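Local structure of ectonucleoside triphosphate diphosphohydrolase 4 (6WG5) at residues Ile214-Thr219 and Thr267-Tyr271; Phe56-Trp60 and Asp72-Met76. The protein belongs to the GDA1/CD39 family of nucleoside phosphatases, whose fold is of the actin-like ATPase superfamily. The contacts are given in a common frame with arbitrary orientation. Numbering follows the deposited sequence.

Contact 1. Residues Ile214-Thr219 and Thr267-Tyr271; sequences IVRKRT and TEHVY
Arg-216, with the largest surface buried here, reaches from an extended strand to the tight turn at the start of another. Ile-214 to Lys-217 run as a beta strand that pairs with strand 200-203 in a two-stranded hairpin sheet; Arg-218 and Thr-219 continue extended. Opposite, Thr-267 to Val-270 form a type I turn closed by Val-270 N to Thr-267 O (3.1 Å), and strand 270-279 begins there. The backbones stay apart, 7.7 Å between the CA atoms of Arg-216 and Glu-268, and the p, t, t side chain of Arg-216 spans the gap. Arg-216 NH1 and NH2 both donate to Val-270 O (2.7 and 2.8 Å), and NH2 also to Glu-268 O (2.7 Å). An arginine thus bridges two main-chain carbonyls of a type I turn while stacking on a tyrosine, joining the two-stranded sheet to strand 270-279 of the mixed sheet, next to its edge strand 255-259; Glu-235 adds a salt bridge to NH1. Tyr-271, chi1 m and chi2 -88°, lays its ring on the guanidinium: the cation-pi distance from Arg-216 CZ to the ring centroid is 3.7 Å, planes at 27°. A water bridges Tyr-271 OH (2.7 Å) and Lys-217 O (2.8 Å). Ile-214, chi1 p, sets CD1 3.9 Å from Thr-267 O.

Contact 2. Residues Phe56-Trp60 and Asp72-Met76; sequences FVYCW and DIRQM
An antiparallel strand pairing joins residues 56-60 of strand 53-61 to the short strand 74-75 in the mixed sheet that also holds strands 40-48 and 85-88. The segments run 136° apart end to end. Tyr-58 and Gln-75 make a non-hydrogen-bonded pair (CA-CA 4.5 Å); Cys-59 and Arg-74 make the hydrogen-bonded pair (CA-CA 5.6 Å), with Cys-59 N to Arg-74 O and Arg-74 N to Cys-59 O both 2.9 Å. Beyond, Met-76 N donates to Val-57 O at 2.8 Å, nearly straight at 172°. The carbonyls also take CA-H...O contacts, from Tyr-58 CA to Arg-74 O (3.2 Å) and Ile-73 CA to Cys-59 O (3.5 Å). Ile-73, chi1 m and chi2 t, packs CG2 on Tyr-58 CB (3.7 Å) and CG1 on Trp-60 CE3 (3.7 Å), the indole set by chi1 p; helix 479-487 covers Ile-73 and Tyr-58, whose hydroxyl hydrogen-bonds Thr-480. Met-76, all t, places SD 3.6 Å from Val-57 CG1, and its CB lies 4.3 Å from Cys-59 SG. Arg-74 NH2 and Asp-72 OD2 form a long, weak salt bridge (3.5 Å). The polar bonding across the pairing is thus carried by main chain, while the side chains that meet are largely apolar.

From the N terminus, contact 2 comes first: strand 53-61 leads into a short connection, and residues 72-76 return antiparallel to it, closing a loop of 11 residues between the segments. The chain then builds strand 85-88, which also pairs with 53-61, and passes through strands 127-131 and 167-169 of the same mixed sheet before the hairpin 200-203/214-217. Contact 1 opens there and closes a longer loop of 47 residues, through strands 221-225 and 229-235, at the start of strand 270-279. The two loops follow in series, neither nested nor crossed. Contact 2 pairs strands within one mixed sheet; contact 1 joins the small two-stranded sheet to the other mixed sheet. Their centres lie 24 Å apart.

Contact 1. Residues Ile214-Thr219 and Thr267-Tyr271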
loop_
_atom_site.group_PDB
_atom_site.type_symbol
_atom_site.label_atom_id
_atom_site.label_comp_id
_atom_site.label_asym_id
_atom_site.label_seq_id
_atom_site.Cartn_x
_atom_site.Cartn_y
_atom_site.Cartn_z
ATOM N N ILE A 214 24.943 12.082 -0.546
ATOM C CA ILE A 214 25.445 10.719 -0.517
ATOM C C ILE A 214 24.901 9.965 -1.727
ATOM O O ILE A 214 24.004 10.430 -2.430
ATOM C CB ILE A 214 25.083 9.997 0.794
ATOM C CG1 ILE A 214 23.564 9.929 0.967
ATOM C CG2 ILE A 214 25.728 10.705 1.978
ATOM C CD1 ILE A 214 23.123 9.035 2.103
ATOM N N VAL A 215 25.459 8.780 -1.960
ATOM C CA VAL A 215 25.041 7.904 -3.048
ATOM C C VAL A 215 24.728 6.541 -2.449
ATOM O O VAL A 215 25.585 5.939 -1.790
ATOM C CB VAL A 215 26.121 7.789 -4.139
ATOM C CG1 VAL A 215 25.672 6.846 -5.247
ATOM C CG2 VAL A 215 26.442 9.166 -4.712
ATOM N N ARG A 216 23.506 6.059 -2.666
ATOM C CA ARG A 216 23.073 4.772 -2.138
ATOM C C ARG A 216 22.086 4.147 -3.115
ATOM O O ARG A 216 21.710 4.753 -4.123
ATOM C CB ARG A 216 22.450 4.923 -0.748
ATOM C CG ARG A 216 21.230 5.822 -0.726
ATOM C CD ARG A 216 20.658 5.989 0.674
ATOM N NE ARG A 216 19.453 6.814 0.647
ATOM C CZ ARG A 216 18.972 7.487 1.687
ATOM N NH1 ARG A 216 17.867 8.208 1.549
ATOM N NH2 ARG A 216 19.594 7.454 2.859
ATOM N N LYS A 217 21.663 2.922 -2.803
ATOM C CA LYS A 217 20.727 2.203 -3.660
ATOM C C LYS A 217 19.454 3.009 -3.874
ATOM O O LYS A 217 18.875 3.548 -2.927
ATOM C CB LYS A 217 20.368 0.852 -3.044
ATOM C CG LYS A 217 21.383 -0.248 -3.249
ATOM C CD LYS A 217 20.801 -1.577 -2.794
ATOM C CE LYS A 217 21.805 -2.707 -2.889
ATOM N NZ LYS A 217 21.210 -3.993 -2.426
ATOM N N ARG A 218 19.014 3.072 -5.127
ATOM C CA ARG A 218 17.704 3.626 -5.436
ATOM C C ARG A 218 16.612 2.758 -4.825
ATOM O O ARG A 218 16.728 1.531 -4.778
ATOM C CB ARG A 218 17.524 3.709 -6.950
ATOM C CG ARG A 218 16.257 4.403 -7.399
ATOM C CD ARG A 218 16.188 4.450 -8.913
ATOM N NE ARG A 218 16.016 3.122 -9.493
ATOM C CZ ARG A 218 16.123 2.851 -10.790
ATOM N NH1 ARG A 218 16.404 3.815 -11.658
ATOM N NH2 ARG A 218 15.949 1.612 -11.223
ATOM N N THR A 219 15.548 3.400 -4.350
ATOM C CA THR A 219 14.400 2.693 -3.801
ATOM C C THR A 219 13.291 2.589 -4.842
ATOM O O THR A 219 13.318 3.235 -5.892
ATOM C CB THR A 219 13.876 3.392 -2.543
ATOM O OG1 THR A 219 13.552 4.756 -2.843
ATOM C CG2 THR A 219 14.908 3.341 -1.426
ATOM N N THR A 267 23.565 9.039 8.655
ATOM C CA THR A 267 22.582 9.456 7.666
ATOM C C THR A 267 22.370 8.447 6.546
ATOM O O THR A 267 21.520 8.682 5.681
ATOM C CB THR A 267 22.989 10.799 7.048
ATOM O OG1 THR A 267 24.274 10.673 6.423
ATOM C CG2 THR A 267 23.040 11.884 8.115
ATOM N N GLU A 268 23.106 7.333 6.535
ATOM C CA GLU A 268 22.988 6.380 5.436
ATOM C C GLU A 268 21.557 5.888 5.266
ATOM O O GLU A 268 21.117 5.649 4.137
ATOM C CB GLU A 268 23.929 5.193 5.662
ATOM C CG GLU A 268 25.404 5.569 5.742
ATOM C CD GLU A 268 25.837 5.963 7.144
ATOM O OE1 GLU A 268 25.754 5.110 8.055
ATOM O OE2 GLU A 268 26.251 7.125 7.339
ATOM N N HIS A 269 20.813 5.740 6.365
ATOM C CA HIS A 269 19.452 5.221 6.329
ATOM C C HIS A 269 18.402 6.291 6.627
ATOM O O HIS A 269 17.296 5.959 7.065
ATOM C CB HIS A 269 19.304 4.062 7.316
ATOM C CG HIS A 269 20.043 2.826 6.912
ATOM N ND1 HIS A 269 19.820 2.182 5.714
ATOM C CD2 HIS A 269 20.994 2.106 7.555
ATOM C CE1 HIS A 269 20.606 1.124 5.633
ATOM N NE2 HIS A 269 21.327 1.055 6.737
ATOM N N VAL A 270 18.724 7.564 6.408
ATOM C CA VAL A 270 17.746 8.641 6.525
ATOM C C VAL A 270 17.045 8.800 5.182
ATOM O O VAL A 270 17.699 8.978 4.147
ATOM C CB VAL A 270 18.420 9.955 6.959
ATOM C CG1 VAL A 270 17.425 11.110 6.925
ATOM C CG2 VAL A 270 19.005 9.810 8.351
ATOM N N TYR A 271 15.714 8.743 5.198
ATOM C CA TYR A 271 14.916 8.796 3.982
ATOM C C TYR A 271 13.817 9.840 4.106
ATOM O O TYR A 271 13.253 10.038 5.187
ATOM C CB TYR A 271 14.274 7.434 3.674
ATOM C CG TYR A 271 15.266 6.366 3.288
ATOM C CD1 TYR A 271 15.652 6.200 1.968
ATOM C CD2 TYR A 271 15.818 5.526 4.244
ATOM C CE1 TYR A 271 16.563 5.232 1.608
ATOM C CE2 TYR A 271 16.729 4.551 3.895
ATOM C CZ TYR A 271 17.098 4.409 2.575
ATOM O OH TYR A 271 18.007 3.442 2.215
HETATM O O HOH W 1 18.705 2.714 -0.309
#

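Contact 2. Residues Phe56-Trp60 and Asp72-Met76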
loop_
_atom_site.group_PDB
_atom_site.type_symbol
_atom_site.label_atom_id
_atom_site.label_comp_id
_atom_site.label_asym_id
_atom_site.label_seq_id
_atom_site.Cartn_x
_atom_site.Cartn_y
_atom_site.Cartn_z
ATOM N N PHE A 56 1.003 -11.116 13.138
ATOM C CA PHE A 56 2.183 -11.643 12.466
ATOM C C PHE A 56 3.303 -11.779 13.484
ATOM O O PHE A 56 3.558 -10.848 14.254
ATOM C CB PHE A 56 2.639 -10.728 11.322
ATOM C CG PHE A 56 1.575 -10.450 10.298
ATOM C CD1 PHE A 56 1.553 -11.141 9.099
ATOM C CD2 PHE A 56 0.606 -9.488 10.529
ATOM C CE1 PHE A 56 0.578 -10.883 8.155
ATOM C CE2 PHE A 56 -0.370 -9.228 9.589
ATOM C CZ PHE A 56 -0.384 -9.926 8.400
ATOM N N VAL A 57 3.967 -12.930 13.488
ATOM C CA VAL A 57 5.149 -13.149 14.314
ATOM C C VAL A 57 6.370 -13.058 13.412
ATOM O O VAL A 57 6.477 -13.788 12.419
ATOM C CB VAL A 57 5.094 -14.503 15.038
ATOM C CG1 VAL A 57 6.345 -14.701 15.889
ATOM C CG2 VAL A 57 3.845 -14.596 15.901
ATOM N N TYR A 58 7.286 -12.159 13.756
ATOM C CA TYR A 58 8.543 -12.001 13.045
ATOM C C TYR A 58 9.695 -12.421 13.946
ATOM O O TYR A 58 9.652 -12.226 15.163
ATOM C CB TYR A 58 8.746 -10.552 12.594
ATOM C CG TYR A 58 7.690 -10.061 11.633
ATOM C CD1 TYR A 58 7.824 -10.258 10.266
ATOM C CD2 TYR A 58 6.560 -9.402 12.092
ATOM C CE1 TYR A 58 6.864 -9.813 9.384
ATOM C CE2 TYR A 58 5.593 -8.952 11.216
ATOM C CZ TYR A 58 5.751 -9.161 9.863
ATOM O OH TYR A 58 4.792 -8.715 8.984
ATOM N N CYS A 59 10.723 -13.001 13.337
ATOM C CA CYS A 59 11.927 -13.384 14.053
ATOM C C CYS A 59 13.147 -12.919 13.274
ATOM O O CYS A 59 13.062 -12.567 12.095
ATOM C CB CYS A 59 11.987 -14.901 14.287
ATOM S SG CYS A 59 11.904 -15.898 12.783
ATOM N N TRP A 60 14.291 -12.910 13.957
ATOM C CA TRP A 60 15.548 -12.506 13.341
ATOM C C TRP A 60 16.692 -13.078 14.159
ATOM O O TRP A 60 16.539 -13.287 15.367
ATOM C CB TRP A 60 15.662 -10.977 13.257
ATOM C CG TRP A 60 15.451 -10.268 14.565
ATOM C CD1 TRP A 60 16.402 -9.963 15.497
ATOM C CD2 TRP A 60 14.212 -9.768 15.080
ATOM N NE1 TRP A 60 15.830 -9.306 16.560
ATOM C CE2 TRP A 60 14.487 -9.173 16.329
ATOM C CE3 TRP A 60 12.895 -9.763 14.607
ATOM C CZ2 TRP A 60 13.494 -8.584 17.109
ATOM C CZ3 TRP A 60 11.912 -9.178 15.383
ATOM C CH2 TRP A 60 12.216 -8.597 16.619
ATOM N N ASP A 72 17.865 -8.763 10.274
ATOM C CA ASP A 72 17.453 -9.712 9.239
ATOM C C ASP A 72 16.091 -10.297 9.614
ATOM O O ASP A 72 15.939 -11.481 9.921
ATOM C CB ASP A 72 18.509 -10.796 9.069
ATOM C CG ASP A 72 18.374 -11.540 7.760
ATOM O OD1 ASP A 72 17.375 -11.313 7.045
ATOM O OD2 ASP A 72 19.268 -12.355 7.445
ATOM N N ILE A 73 15.084 -9.429 9.581
ATOM C CA ILE A 73 13.744 -9.788 10.031
ATOM C C ILE A 73 13.051 -10.626 8.968
ATOM O O ILE A 73 13.115 -10.327 7.768
ATOM C CB ILE A 73 12.934 -8.521 10.369
ATOM C CG1 ILE A 73 13.594 -7.784 11.537
ATOM C CG2 ILE A 73 11.483 -8.879 10.699
ATOM C CD1 ILE A 73 12.839 -6.561 12.020
ATOM N N ARG A 74 12.375 -11.684 9.417
ATOM C CA ARG A 74 11.621 -12.576 8.549
ATOM C C ARG A 74 10.369 -13.029 9.282
ATOM O O ARG A 74 10.307 -13.012 10.514
ATOM C CB ARG A 74 12.439 -13.808 8.140
ATOM C CG ARG A 74 13.830 -13.507 7.619
ATOM C CD ARG A 74 14.685 -14.762 7.601
ATOM N NE ARG A 74 15.991 -14.526 6.991
ATOM C CZ ARG A 74 16.220 -14.541 5.681
ATOM N NH1 ARG A 74 15.230 -14.778 4.829
ATOM N NH2 ARG A 74 17.443 -14.314 5.222
ATOM N N GLN A 75 9.365 -13.438 8.515
ATOM C CA GLN A 75 8.195 -14.065 9.111
ATOM C C GLN A 75 8.587 -15.384 9.760
ATOM O O GLN A 75 9.328 -16.185 9.183
ATOM C CB GLN A 75 7.113 -14.311 8.059
ATOM C CG GLN A 75 6.320 -13.081 7.669
ATOM C CD GLN A 75 5.033 -13.438 6.953
ATOM O OE1 GLN A 75 4.011 -13.700 7.586
ATOM N NE2 GLN A 75 5.079 -13.457 5.625
ATOM N N MET A 76 8.089 -15.611 10.973
ATOM C CA MET A 76 8.327 -16.884 11.634
ATOM C C MET A 76 7.688 -18.013 10.836
ATOM O O MET A 76 6.656 -17.837 10.180
ATOM C CB MET A 76 7.770 -16.862 13.057
ATOM C CG MET A 76 8.167 -18.072 13.883
ATOM S SD MET A 76 7.447 -18.072 15.533
ATOM C CE MET A 76 8.210 -19.541 16.219
#